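Local coordinates for ABC-type transport auxiliary lipoprotein component domain-containing protein (Xanthomonas campestris pv. campestris, PDB 2IQI) that is of unknown function but is probably the auxiliary lipoprotein component of an ABC-type transport system, at residues A[124-129]-A[167-172]; A[79-84]-A[176-181]; A[71-76]-A[103-108]. All coordinates share one frame; numbering follows the deposited sequence.

Interaction 1: residues A[124-129]-A[167-172]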
ATOM      1  N   ILE A 124       7.406  -2.093  -2.967  1.00 32.49           N
ATOM      2  CA  ILE A 124       6.144  -1.534  -3.321  1.00 31.50           C
ATOM      3  C   ILE A 124       6.413  -0.127  -3.724  1.00 32.31           C
ATOM      4  O   ILE A 124       7.032   0.626  -2.987  1.00 32.91           O
ATOM      5  CB  ILE A 124       5.132  -1.611  -2.156  1.00 31.23           C
ATOM      6  CG1 ILE A 124       4.963  -3.058  -1.688  1.00 29.30           C
ATOM      7  CG2 ILE A 124       3.792  -1.205  -2.625  1.00 31.27           C
ATOM      8  CD1 ILE A 124       4.058  -3.221  -0.546  1.00 28.34           C
ATOM      9  N   GLU A 125       5.989   0.225  -4.930  1.00 33.24           N
ATOM     10  CA  GLU A 125       5.972   1.604  -5.362  1.00 33.83           C
ATOM     11  C   GLU A 125       4.571   1.959  -5.814  1.00 33.65           C
ATOM     12  O   GLU A 125       3.972   1.223  -6.626  1.00 33.27           O
ATOM     13  CB  GLU A 125       6.986   1.844  -6.453  1.00 33.07           C
ATOM     14  CG  GLU A 125       6.762   3.155  -7.213  1.00 35.99           C
ATOM     15  CD  GLU A 125       7.805   3.384  -8.326  1.00 37.66           C
ATOM     16  OE1 GLU A 125       8.717   2.512  -8.494  1.00 42.65           O
ATOM     17  OE2 GLU A 125       7.727   4.448  -9.013  1.00 41.23           O
ATOM     18  N   LEU A 126       4.053   3.072  -5.277  1.00 33.95           N
ATOM     19  CA  LEU A 126       2.687   3.528  -5.558  1.00 34.72           C
ATOM     20  C   LEU A 126       2.507   5.074  -5.501  1.00 36.48           C
ATOM     21  O   LEU A 126       3.331   5.788  -4.883  1.00 37.20           O
ATOM     22  CB  LEU A 126       1.682   2.811  -4.671  1.00 33.02           C
ATOM     23  CG  LEU A 126       1.832   3.022  -3.156  1.00 33.31           C
ATOM     24  CD1 LEU A 126       1.188   4.357  -2.715  1.00 28.70           C
ATOM     25  CD2 LEU A 126       1.351   1.794  -2.268  1.00 27.17           C
ATOM     26  N   ASN A 127       1.436   5.580  -6.137  1.00 36.85           N
ATOM     27  CA  ASN A 127       1.132   7.004  -6.117  1.00 37.31           C
ATOM     28  C   ASN A 127      -0.270   7.256  -5.570  1.00 38.30           C
ATOM     29  O   ASN A 127      -1.252   6.683  -6.057  1.00 39.25           O
ATOM     30  CB  ASN A 127       1.248   7.558  -7.527  1.00 37.21           C
ATOM     31  CG  ASN A 127       0.926   9.030  -7.612  1.00 38.65           C
ATOM     32  OD1 ASN A 127      -0.218   9.406  -7.926  1.00 43.89           O
ATOM     33  ND2 ASN A 127       1.928   9.886  -7.352  1.00 36.90           N
ATOM     34  N   ALA A 128      -0.368   8.100  -4.552  1.00 38.63           N
ATOM     35  CA  ALA A 128      -1.659   8.467  -3.982  1.00 39.04           C
ATOM     36  C   ALA A 128      -2.042   9.863  -4.391  1.00 39.46           C
ATOM     37  O   ALA A 128      -1.234  10.781  -4.348  1.00 39.46           O
ATOM     38  CB  ALA A 128      -1.612   8.399  -2.457  1.00 39.73           C
ATOM     39  N   LYS A 129      -3.285  10.023  -4.788  1.00 39.90           N
ATOM     40  CA  LYS A 129      -3.839  11.337  -4.933  1.00 40.53           C
ATOM     41  C   LYS A 129      -4.876  11.445  -3.852  1.00 41.26           C
ATOM     42  O   LYS A 129      -5.611  10.466  -3.588  1.00 42.24           O
ATOM     43  CB  LYS A 129      -4.533  11.444  -6.272  1.00 40.58           C
ATOM     44  CG  LYS A 129      -3.617  11.390  -7.444  1.00 41.10           C
ATOM     45  CD  LYS A 129      -4.401  11.601  -8.688  1.00 42.95           C
ATOM     46  CE  LYS A 129      -3.439  12.059  -9.737  1.00 48.14           C
ATOM     47  NZ  LYS A 129      -2.366  11.086 -10.091  1.00 46.07           N
ATOM     48  N   THR A 167       3.489  -2.863   5.683  1.00 34.46           N
ATOM     49  CA  THR A 167       3.225  -2.163   6.935  1.00 33.38           C
ATOM     50  C   THR A 167       3.802  -0.751   6.831  1.00 33.67           C
ATOM     51  O   THR A 167       3.098   0.230   7.115  1.00 33.91           O
ATOM     52  CB  THR A 167       3.770  -2.929   8.149  1.00 33.13           C
ATOM     53  OG1 THR A 167       3.097  -4.184   8.244  1.00 33.12           O
ATOM     54  CG2 THR A 167       3.563  -2.157   9.467  1.00 31.63           C
ATOM     55  N   GLN A 168       5.046  -0.644   6.360  1.00 33.48           N
ATOM     56  CA  GLN A 168       5.691   0.667   6.214  1.00 33.71           C
ATOM     57  C   GLN A 168       5.002   1.615   5.206  1.00 34.01           C
ATOM     58  O   GLN A 168       4.798   2.776   5.545  1.00 34.92           O
ATOM     59  CB  GLN A 168       7.190   0.537   5.953  1.00 32.93           C
ATOM     60  CG  GLN A 168       7.873   1.848   5.728  1.00 33.49           C
ATOM     61  CD  GLN A 168       9.360   1.727   5.362  1.00 34.28           C
ATOM     62  OE1 GLN A 168      10.016   0.739   5.673  1.00 35.47           O
ATOM     63  NE2 GLN A 168       9.892   2.761   4.719  1.00 34.20           N
ATOM     64  N   VAL A 169       4.616   1.145   4.009  1.00 33.77           N
ATOM     65  CA  VAL A 169       3.962   2.048   3.034  1.00 33.24           C
ATOM     66  C   VAL A 169       2.597   2.500   3.528  1.00 33.99           C
ATOM     67  O   VAL A 169       2.257   3.666   3.354  1.00 34.51           O
ATOM     68  CB  VAL A 169       3.940   1.523   1.520  1.00 33.14           C
ATOM     69  CG1 VAL A 169       2.825   0.533   1.230  1.00 31.92           C
ATOM     70  CG2 VAL A 169       3.859   2.680   0.545  1.00 32.26           C
ATOM     71  N   THR A 170       1.835   1.589   4.153  1.00 34.01           N
ATOM     72  CA  THR A 170       0.505   1.896   4.669  1.00 33.84           C
ATOM     73  C   THR A 170       0.659   2.964   5.755  1.00 34.76           C
ATOM     74  O   THR A 170      -0.144   3.880   5.837  1.00 34.84           O
ATOM     75  CB  THR A 170      -0.187   0.636   5.272  1.00 33.61           C
ATOM     76  OG1 THR A 170      -0.316  -0.371   4.268  1.00 33.78           O
ATOM     77  CG2 THR A 170      -1.557   0.935   5.829  1.00 32.13           C
ATOM     78  N   THR A 171       1.703   2.853   6.581  1.00 35.58           N
ATOM     79  CA  THR A 171       1.926   3.821   7.667  1.00 36.05           C
ATOM     80  C   THR A 171       2.207   5.209   7.064  1.00 36.92           C
ATOM     81  O   THR A 171       1.801   6.259   7.606  1.00 37.50           O
ATOM     82  CB  THR A 171       3.090   3.385   8.588  1.00 35.42           C
ATOM     83  OG1 THR A 171       2.759   2.145   9.212  1.00 35.66           O
ATOM     84  CG2 THR A 171       3.300   4.359   9.648  1.00 34.53           C
ATOM     85  N   GLU A 172       2.918   5.219   5.948  1.00 36.73           N
ATOM     86  CA  GLU A 172       3.258   6.478   5.328  1.00 37.42           C
ATOM     87  C   GLU A 172       2.015   7.060   4.649  1.00 36.19           C
ATOM     88  O   GLU A 172       1.870   8.271   4.557  1.00 35.96           O
ATOM     89  CB  GLU A 172       4.437   6.306   4.354  1.00 37.26           C
ATOM     90  CG  GLU A 172       5.808   6.140   5.029  1.00 38.44           C
ATOM     91  CD  GLU A 172       6.989   5.790   4.041  1.00 40.98           C
ATOM     92  OE1 GLU A 172       6.956   6.123   2.802  1.00 42.54           O
ATOM     93  OE2 GLU A 172       7.987   5.183   4.543  1.00 46.55           O
TER
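The packing of the long helix 155-185 on the strand 121-132 of the mixed sheet sets Val169 of the helix against Ile124 and Leu126 of the strand. The two strand residues are two positions apart, so both CB atoms point to the same side, toward the helix. The closest CA pair, Ile124 and Val169, is 7.6 Å apart, a gap bridged by side chains with no hydrogen bond from one segment to the other. Leu126 and Val169 meet tip to tip: Leu126 CD2 lies 3.9 Å from Val169 CG2 and 4.0 Å from Val169 CG1, so one methyl sits almost evenly over the fork of the valine. Leu126 reaches this place with CG between its backbone N and carbonyl carbon (chi1 62°), which directs CD2 toward Val169. Ile124 makes a looser approach, its CD1 4.3 Å from Val169 CG1. All three residues are buried, and the same apolar layer takes in Leu166 of the helix, against Ile124, and Leu73 of helix 69-82, against Leu126. On the flank of helix 155-185 that faces strand 137-149, Gln168 NE2 donates to Glu172 OE2 at 3.1 Å with an N-H...O angle of 164°, and Arg148 of that strand holds Gln168 OE1. Alternate strand residues facing a helix through aliphatic side chains are typical of an alpha+beta core with helices packed on a mostly antiparallel sheet.

Interaction 2: residues A[79-84]-A[176-181]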
ATOM      1  N   ARG A  79      -8.160  -0.636   6.938  1.00 36.75           N
ATOM      2  CA  ARG A  79      -7.997  -1.100   8.307  1.00 36.70           C
ATOM      3  C   ARG A  79      -7.115  -0.189   9.109  1.00 36.53           C
ATOM      4  O   ARG A  79      -7.443   0.081  10.252  1.00 36.45           O
ATOM      5  CB  ARG A  79      -7.519  -2.539   8.377  1.00 37.23           C
ATOM      6  CG  ARG A  79      -8.529  -3.410   7.669  1.00 39.42           C
ATOM      7  CD  ARG A  79      -8.391  -4.893   7.803  1.00 41.84           C
ATOM      8  NE  ARG A  79      -9.463  -5.419   6.963  1.00 47.02           N
ATOM      9  CZ  ARG A  79      -9.422  -6.567   6.294  1.00 45.87           C
ATOM     10  NH1 ARG A  79      -8.345  -7.331   6.384  1.00 45.69           N
ATOM     11  NH2 ARG A  79     -10.457  -6.923   5.534  1.00 41.34           N
ATOM     12  N   ALA A  80      -6.019   0.322   8.540  1.00 36.34           N
ATOM     13  CA  ALA A  80      -5.160   1.227   9.337  1.00 36.06           C
ATOM     14  C   ALA A  80      -5.825   2.596   9.674  1.00 36.65           C
ATOM     15  O   ALA A  80      -5.625   3.133  10.765  1.00 36.84           O
ATOM     16  CB  ALA A  80      -3.816   1.388   8.720  1.00 35.77           C
ATOM     17  N   PHE A  81      -6.652   3.125   8.769  1.00 36.80           N
ATOM     18  CA  PHE A  81      -7.520   4.259   9.119  1.00 37.31           C
ATOM     19  C   PHE A  81      -8.486   3.901  10.240  1.00 38.30           C
ATOM     20  O   PHE A  81      -8.650   4.674  11.174  1.00 38.70           O
ATOM     21  CB  PHE A  81      -8.283   4.818   7.901  1.00 36.24           C
ATOM     22  CG  PHE A  81      -7.414   5.613   6.946  1.00 34.91           C
ATOM     23  CD1 PHE A  81      -6.771   6.775   7.370  1.00 34.98           C
ATOM     24  CD2 PHE A  81      -7.241   5.200   5.632  1.00 32.52           C
ATOM     25  CE1 PHE A  81      -5.978   7.494   6.512  1.00 35.38           C
ATOM     26  CE2 PHE A  81      -6.440   5.925   4.761  1.00 32.31           C
ATOM     27  CZ  PHE A  81      -5.814   7.063   5.184  1.00 33.68           C
ATOM     28  N   GLU A  82      -9.111   2.728  10.149  1.00 39.79           N
ATOM     29  CA  GLU A  82     -10.071   2.274  11.159  1.00 40.55           C
ATOM     30  C   GLU A  82      -9.398   2.177  12.499  1.00 41.60           C
ATOM     31  O   GLU A  82      -9.883   2.755  13.468  1.00 42.77           O
ATOM     32  CB  GLU A  82     -10.743   0.959  10.770  1.00 39.77           C
ATOM     33  CG  GLU A  82     -11.824   1.152   9.694  1.00 40.09           C
ATOM     34  CD  GLU A  82     -12.299  -0.119   9.006  1.00 41.65           C
ATOM     35  OE1 GLU A  82     -11.807  -1.248   9.282  1.00 42.66           O
ATOM     36  OE2 GLU A  82     -13.191   0.020   8.146  1.00 46.71           O
ATOM     37  N   ASP A  83      -8.248   1.529  12.550  1.00 42.45           N
ATOM     38  CA  ASP A  83      -7.580   1.257  13.819  1.00 44.15           C
ATOM     39  C   ASP A  83      -6.820   2.453  14.371  1.00 44.39           C
ATOM     40  O   ASP A  83      -6.146   2.315  15.381  1.00 45.09           O
ATOM     41  CB  ASP A  83      -6.572   0.088  13.679  1.00 44.41           C
ATOM     42  CG  ASP A  83      -7.254  -1.276  13.382  1.00 48.39           C
ATOM     43  OD1 ASP A  83      -8.500  -1.462  13.653  1.00 49.67           O
ATOM     44  OD2 ASP A  83      -6.517  -2.172  12.886  1.00 50.05           O
ATOM     45  N   SER A  84      -6.857   3.605  13.709  1.00 44.30           N
ATOM     46  CA  SER A  84      -5.968   4.673  14.132  1.00 43.85           C
ATOM     47  C   SER A  84      -6.533   5.479  15.264  1.00 44.60           C
ATOM     48  O   SER A  84      -5.776   6.028  16.058  1.00 45.33           O
ATOM     49  CB  SER A  84      -5.628   5.590  12.982  1.00 43.53           C
ATOM     50  OG  SER A  84      -6.782   6.241  12.525  1.00 41.74           O
ATOM     51  N   TRP A 176       0.009  10.582   5.761  1.00 35.30           N
ATOM     52  CA  TRP A 176       0.077  11.666   4.789  1.00 35.63           C
ATOM     53  C   TRP A 176      -1.314  12.071   4.397  1.00 36.61           C
ATOM     54  O   TRP A 176      -1.523  13.209   4.010  1.00 37.26           O
ATOM     55  CB  TRP A 176       0.863  11.220   3.581  1.00 35.32           C
ATOM     56  CG  TRP A 176       0.847  12.115   2.468  1.00 34.98           C
ATOM     57  CD1 TRP A 176       1.699  13.161   2.240  1.00 36.11           C
ATOM     58  CD2 TRP A 176      -0.030  12.050   1.347  1.00 36.23           C
ATOM     59  NE1 TRP A 176       1.382  13.772   1.043  1.00 37.21           N
ATOM     60  CE2 TRP A 176       0.315  13.112   0.484  1.00 36.68           C
ATOM     61  CE3 TRP A 176      -1.106  11.219   0.998  1.00 36.75           C
ATOM     62  CZ2 TRP A 176      -0.367  13.346  -0.716  1.00 36.60           C
ATOM     63  CZ3 TRP A 176      -1.788  11.464  -0.206  1.00 35.95           C
ATOM     64  CH2 TRP A 176      -1.410  12.506  -1.042  1.00 34.90           C
ATOM     65  N   THR A 177      -2.253  11.132   4.474  1.00 37.40           N
ATOM     66  CA  THR A 177      -3.642  11.391   4.127  1.00 38.56           C
ATOM     67  C   THR A 177      -4.299  12.254   5.189  1.00 38.61           C
ATOM     68  O   THR A 177      -4.976  13.220   4.872  1.00 39.27           O
ATOM     69  CB  THR A 177      -4.444  10.089   3.986  1.00 38.88           C
ATOM     70  OG1 THR A 177      -3.804   9.283   3.006  1.00 39.16           O
ATOM     71  CG2 THR A 177      -5.886  10.379   3.519  1.00 39.22           C
ATOM     72  N   LEU A 178      -4.082  11.897   6.448  1.00 38.51           N
ATOM     73  CA  LEU A 178      -4.595  12.671   7.554  1.00 38.20           C
ATOM     74  C   LEU A 178      -4.002  14.053   7.587  1.00 39.17           C
ATOM     75  O   LEU A 178      -4.730  15.002   7.803  1.00 40.49           O
ATOM     76  CB  LEU A 178      -4.322  11.993   8.877  1.00 37.15           C
ATOM     77  CG  LEU A 178      -4.968  10.635   9.009  1.00 36.33           C
ATOM     78  CD1 LEU A 178      -4.564  10.142  10.329  1.00 34.03           C
ATOM     79  CD2 LEU A 178      -6.514  10.698   8.855  1.00 34.36           C
ATOM     80  N   ILE A 179      -2.686  14.179   7.424  1.00 39.83           N
ATOM     81  CA  ILE A 179      -2.051  15.498   7.545  1.00 39.41           C
ATOM     82  C   ILE A 179      -2.429  16.367   6.344  1.00 40.99           C
ATOM     83  O   ILE A 179      -2.889  17.508   6.526  1.00 41.71           O
ATOM     84  CB  ILE A 179      -0.525  15.383   7.771  1.00 38.97           C
ATOM     85  CG1 ILE A 179      -0.289  14.897   9.194  1.00 36.30           C
ATOM     86  CG2 ILE A 179       0.211  16.701   7.494  1.00 35.34           C
ATOM     87  CD1 ILE A 179       1.103  14.440   9.448  1.00 33.00           C
ATOM     88  N   THR A 180      -2.279  15.831   5.134  1.00 41.35           N
ATOM     89  CA  THR A 180      -2.610  16.601   3.951  1.00 42.76           C
ATOM     90  C   THR A 180      -4.104  16.975   3.951  1.00 44.22           C
ATOM     91  O   THR A 180      -4.464  18.128   3.705  1.00 44.74           O
ATOM     92  CB  THR A 180      -2.252  15.860   2.651  1.00 42.79           C
ATOM     93  OG1 THR A 180      -0.897  15.369   2.708  1.00 41.61           O
ATOM     94  CG2 THR A 180      -2.402  16.791   1.486  1.00 41.88           C
ATOM     95  N   GLY A 181      -4.959  16.014   4.274  1.00 44.75           N
ATOM     96  CA  GLY A 181      -6.372  16.273   4.344  1.00 45.81           C
ATOM     97  C   GLY A 181      -6.674  17.427   5.262  1.00 46.81           C
ATOM     98  O   GLY A 181      -7.386  18.356   4.889  1.00 46.87           O
TER
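Backbone to backbone, residues 79-84 and 176-181 stay well apart: the closest CA atoms, those of Phe81 and Leu178, are 9.0 Å from each other, and no hydrogen bond joins the two segments. The first holds the end of helix 69-82 and the residues just after it, the second a part of helix 155-185. The Phe81 side chain spans the gap. Its CG stands anti to the carbonyl carbon (chi1 -74°), and the far end of the ring comes nearer the partner helix than the direction of its CB would suggest. Thr177 meets this end at the ring edge and the two side chains cross at about a right angle; CZ of Phe81 is 3.5 Å from CB of Thr177 and 3.7 Å from its CG2. Thr177 OG1 lies in the ring plane at that edge, but its hydrogen bond is made to Leu173 O, within its own helix. Leu178 slides past the ring in the opposite direction and touches it obliquely, CD2 4.0 Å from Phe81 CE1. Helices 69-82 and 155-185 pack side by side over the mixed sheet here; Leu32 of strand 31-34 touches both Phe81 and Thr177, and Val174 adds to the apolar surroundings of the ring. Just past the helix, the Ser84 hydroxyl turns back and donates to Phe81 O at 2.8 Å, 29° out of the carbonyl plane, while Ser84 N reaches that oxygen from the same face. Ser84 OG is also bonded to Lys86 N, which ties the following loop to the last turn.

Interaction 3: residues A[71-76]-A[103-108]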
ATOM      1  N   ASP A  71      -5.904  -5.601  -3.462  1.00 41.10           N
ATOM      2  CA  ASP A  71      -6.855  -5.789  -2.362  1.00 41.60           C
ATOM      3  C   ASP A  71      -6.169  -5.864  -0.986  1.00 41.68           C
ATOM      4  O   ASP A  71      -6.796  -5.469   0.019  1.00 41.44           O
ATOM      5  CB  ASP A  71      -7.752  -7.029  -2.559  1.00 42.10           C
ATOM      6  CG  ASP A  71      -8.648  -6.951  -3.825  1.00 45.07           C
ATOM      7  OD1 ASP A  71      -8.846  -5.857  -4.426  1.00 47.89           O
ATOM      8  OD2 ASP A  71      -9.166  -8.020  -4.227  1.00 47.64           O
ATOM      9  N   MET A  72      -4.934  -6.423  -0.925  1.00 41.18           N
ATOM     10  CA  MET A  72      -4.167  -6.485   0.346  1.00 40.49           C
ATOM     11  C   MET A  72      -3.905  -5.025   0.728  1.00 40.24           C
ATOM     12  O   MET A  72      -3.989  -4.643   1.906  1.00 39.48           O
ATOM     13  CB  MET A  72      -2.799  -7.214   0.237  1.00 40.50           C
ATOM     14  CG  MET A  72      -2.748  -8.651  -0.309  1.00 40.51           C
ATOM     15  SD  MET A  72      -1.042  -9.343  -0.404  1.00 39.66           S
ATOM     16  CE  MET A  72      -0.724  -9.340   1.330  1.00 35.20           C
ATOM     17  N   LEU A  73      -3.599  -4.225  -0.305  1.00 39.44           N
ATOM     18  CA  LEU A  73      -3.336  -2.820  -0.147  1.00 39.52           C
ATOM     19  C   LEU A  73      -4.596  -2.005   0.219  1.00 39.09           C
ATOM     20  O   LEU A  73      -4.594  -1.199   1.149  1.00 38.40           O
ATOM     21  CB  LEU A  73      -2.603  -2.246  -1.352  1.00 39.69           C
ATOM     22  CG  LEU A  73      -2.197  -0.812  -0.993  1.00 41.32           C
ATOM     23  CD1 LEU A  73      -0.811  -0.771  -0.375  1.00 39.01           C
ATOM     24  CD2 LEU A  73      -2.340   0.119  -2.206  1.00 42.77           C
ATOM     25  N   GLU A  74      -5.674  -2.236  -0.503  1.00 39.45           N
ATOM     26  CA  GLU A  74      -6.967  -1.700  -0.094  1.00 39.93           C
ATOM     27  C   GLU A  74      -7.392  -2.105   1.347  1.00 39.02           C
ATOM     28  O   GLU A  74      -7.897  -1.293   2.103  1.00 39.34           O
ATOM     29  CB  GLU A  74      -8.006  -2.085  -1.121  1.00 39.96           C
ATOM     30  CG  GLU A  74      -9.257  -1.268  -1.076  1.00 43.77           C
ATOM     31  CD  GLU A  74     -10.430  -1.983  -1.734  1.00 50.36           C
ATOM     32  OE1 GLU A  74     -10.186  -2.776  -2.692  1.00 52.20           O
ATOM     33  OE2 GLU A  74     -11.596  -1.753  -1.284  1.00 52.85           O
ATOM     34  N   ASP A  75      -7.177  -3.335   1.755  1.00 38.61           N
ATOM     35  CA  ASP A  75      -7.531  -3.673   3.126  1.00 39.19           C
ATOM     36  C   ASP A  75      -6.569  -3.100   4.167  1.00 38.68           C
ATOM     37  O   ASP A  75      -6.994  -2.824   5.278  1.00 38.88           O
ATOM     38  CB  ASP A  75      -7.692  -5.201   3.344  1.00 40.01           C
ATOM     39  CG  ASP A  75      -8.871  -5.788   2.585  1.00 42.62           C
ATOM     40  OD1 ASP A  75      -9.515  -5.027   1.813  1.00 46.84           O
ATOM     41  OD2 ASP A  75      -9.156  -7.009   2.755  1.00 43.92           O
ATOM     42  N   SER A  76      -5.290  -2.941   3.845  1.00 37.51           N
ATOM     43  CA  SER A  76      -4.366  -2.465   4.861  1.00 37.29           C
ATOM     44  C   SER A  76      -4.673  -1.054   5.186  1.00 36.55           C
ATOM     45  O   SER A  76      -4.650  -0.656   6.361  1.00 36.85           O
ATOM     46  CB  SER A  76      -2.927  -2.522   4.368  1.00 37.42           C
ATOM     47  OG  SER A  76      -2.570  -3.874   4.275  1.00 40.13           O
ATOM     48  N   LEU A 103      -9.310   9.113  -1.365  1.00 43.37           N
ATOM     49  CA  LEU A 103      -7.915   8.624  -1.498  1.00 41.46           C
ATOM     50  C   LEU A 103      -7.809   7.628  -2.627  1.00 41.24           C
ATOM     51  O   LEU A 103      -8.329   6.499  -2.520  1.00 40.92           O
ATOM     52  CB  LEU A 103      -7.435   7.964  -0.215  1.00 40.75           C
ATOM     53  CG  LEU A 103      -6.062   7.308  -0.228  1.00 39.01           C
ATOM     54  CD1 LEU A 103      -4.958   8.283  -0.517  1.00 37.71           C
ATOM     55  CD2 LEU A 103      -5.824   6.644   1.104  1.00 37.67           C
ATOM     56  N   ALA A 104      -7.127   8.042  -3.698  1.00 40.12           N
ATOM     57  CA  ALA A 104      -6.906   7.168  -4.849  1.00 39.60           C
ATOM     58  C   ALA A 104      -5.430   6.723  -5.022  1.00 39.40           C
ATOM     59  O   ALA A 104      -4.523   7.547  -5.176  1.00 39.90           O
ATOM     60  CB  ALA A 104      -7.412   7.842  -6.113  1.00 39.49           C
ATOM     61  N   ILE A 105      -5.212   5.413  -5.031  1.00 38.81           N
ATOM     62  CA  ILE A 105      -3.883   4.844  -5.129  1.00 38.48           C
ATOM     63  C   ILE A 105      -3.666   4.155  -6.468  1.00 38.08           C
ATOM     64  O   ILE A 105      -4.464   3.368  -6.895  1.00 37.69           O
ATOM     65  CB  ILE A 105      -3.632   3.855  -3.980  1.00 38.41           C
ATOM     66  CG1 ILE A 105      -3.786   4.544  -2.631  1.00 38.25           C
ATOM     67  CG2 ILE A 105      -2.223   3.341  -4.017  1.00 39.84           C
ATOM     68  CD1 ILE A 105      -3.954   3.557  -1.481  1.00 40.71           C
ATOM     69  N   ASP A 106      -2.581   4.479  -7.150  1.00 39.03           N
ATOM     70  CA  ASP A 106      -2.180   3.739  -8.338  1.00 39.72           C
ATOM     71  C   ASP A 106      -0.915   2.985  -7.935  1.00 39.64           C
ATOM     72  O   ASP A 106       0.036   3.613  -7.444  1.00 39.93           O
ATOM     73  CB  ASP A 106      -1.914   4.688  -9.481  1.00 39.68           C
ATOM     74  CG  ASP A 106      -1.686   3.979 -10.795  1.00 44.72           C
ATOM     75  OD1 ASP A 106      -2.540   3.123 -11.181  1.00 49.31           O
ATOM     76  OD2 ASP A 106      -0.654   4.299 -11.462  1.00 49.16           O
ATOM     77  N   VAL A 107      -0.935   1.654  -8.083  1.00 39.16           N
ATOM     78  CA  VAL A 107       0.191   0.781  -7.707  1.00 38.89           C
ATOM     79  C   VAL A 107       1.105   0.523  -8.915  1.00 38.80           C
ATOM     80  O   VAL A 107       0.624   0.080  -9.972  1.00 38.77           O
ATOM     81  CB  VAL A 107      -0.296  -0.547  -7.153  1.00 38.84           C
ATOM     82  CG1 VAL A 107       0.875  -1.458  -6.865  1.00 38.08           C
ATOM     83  CG2 VAL A 107      -1.107  -0.316  -5.890  1.00 39.34           C
ATOM     84  N   ARG A 108       2.399   0.833  -8.764  1.00 38.06           N
ATOM     85  CA  ARG A 108       3.343   0.820  -9.893  1.00 37.47           C
ATOM     86  C   ARG A 108       4.204  -0.429  -9.891  1.00 37.25           C
ATOM     87  O   ARG A 108       4.436  -1.036 -10.932  1.00 36.79           O
ATOM     88  CB  ARG A 108       4.232   2.049  -9.865  1.00 37.06           C
ATOM     89  CG  ARG A 108       3.479   3.371  -9.958  1.00 37.90           C
ATOM     90  CD  ARG A 108       4.478   4.475  -9.783  1.00 36.69           C
ATOM     91  NE  ARG A 108       3.966   5.810 -10.052  1.00 36.71           N
ATOM     92  CZ  ARG A 108       4.707   6.929  -9.960  1.00 37.48           C
ATOM     93  NH1 ARG A 108       5.992   6.849  -9.594  1.00 36.23           N
ATOM     94  NH2 ARG A 108       4.181   8.135 -10.258  1.00 35.13           N
TER
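Residues 71-76 of helix 69-82 pass over residues 103-108 of strand 101-110, with the closest CA atoms, those of Leu73 and Val107, 9.1 Å apart and no hydrogen bond between the segments. A single methyl of the helix makes the contact. Leu73 CD2 lies 3.7 Å from Ile105 CG2 and 3.9 Å from Ile105 CD1, and it is also 3.9 Å from Val107 CG2. The leucine thus lodges against two strand residues of the same face, meeting the isoleucine tip to tip. With CG anti to the backbone N (chi1 -172°), its branch is carried out from the helix toward the strand. All three residues are buried, and Leu126 of strand 121-132 touches Ile105, extending the apolar patch to the next strand. Behind it, on the helix, the Ser76 hydroxyl bonds to Met72 O at 2.9 Å, from the face of that carbonyl opposite to the one used by Ser76 N. Asp75, on another side of the helix, forms salt bridges with Arg92 and Arg79. Helix 69-82 is in this way seated on the antiparallel pair 101-110 and 121-132, the helix-on-sheet layering of a two-layer alpha+beta fold.

How the interactions relate
Interactions 1 and 3 have centres about 8 Å apart and reach neighbouring antiparallel strands, 121-132 and 101-110, where Asn127 N and Lys129 N probably donate to Asp106 O and Ala104 O. Interaction 2 lies farther out, its centre about 12 Å from that of interaction 1 and 13 Å from that of interaction 3. It shares helix 155-185 with the former and helix 69-82 with the latter; Leu103 touches both Phe81 and Thr177. Along the chain, interaction 3 closes before interaction 1 opens, while interaction 2 starts between the two segments of interaction 3 and ends beyond interaction 1. The three contacts thus join two helices and a sheet into one continuous core.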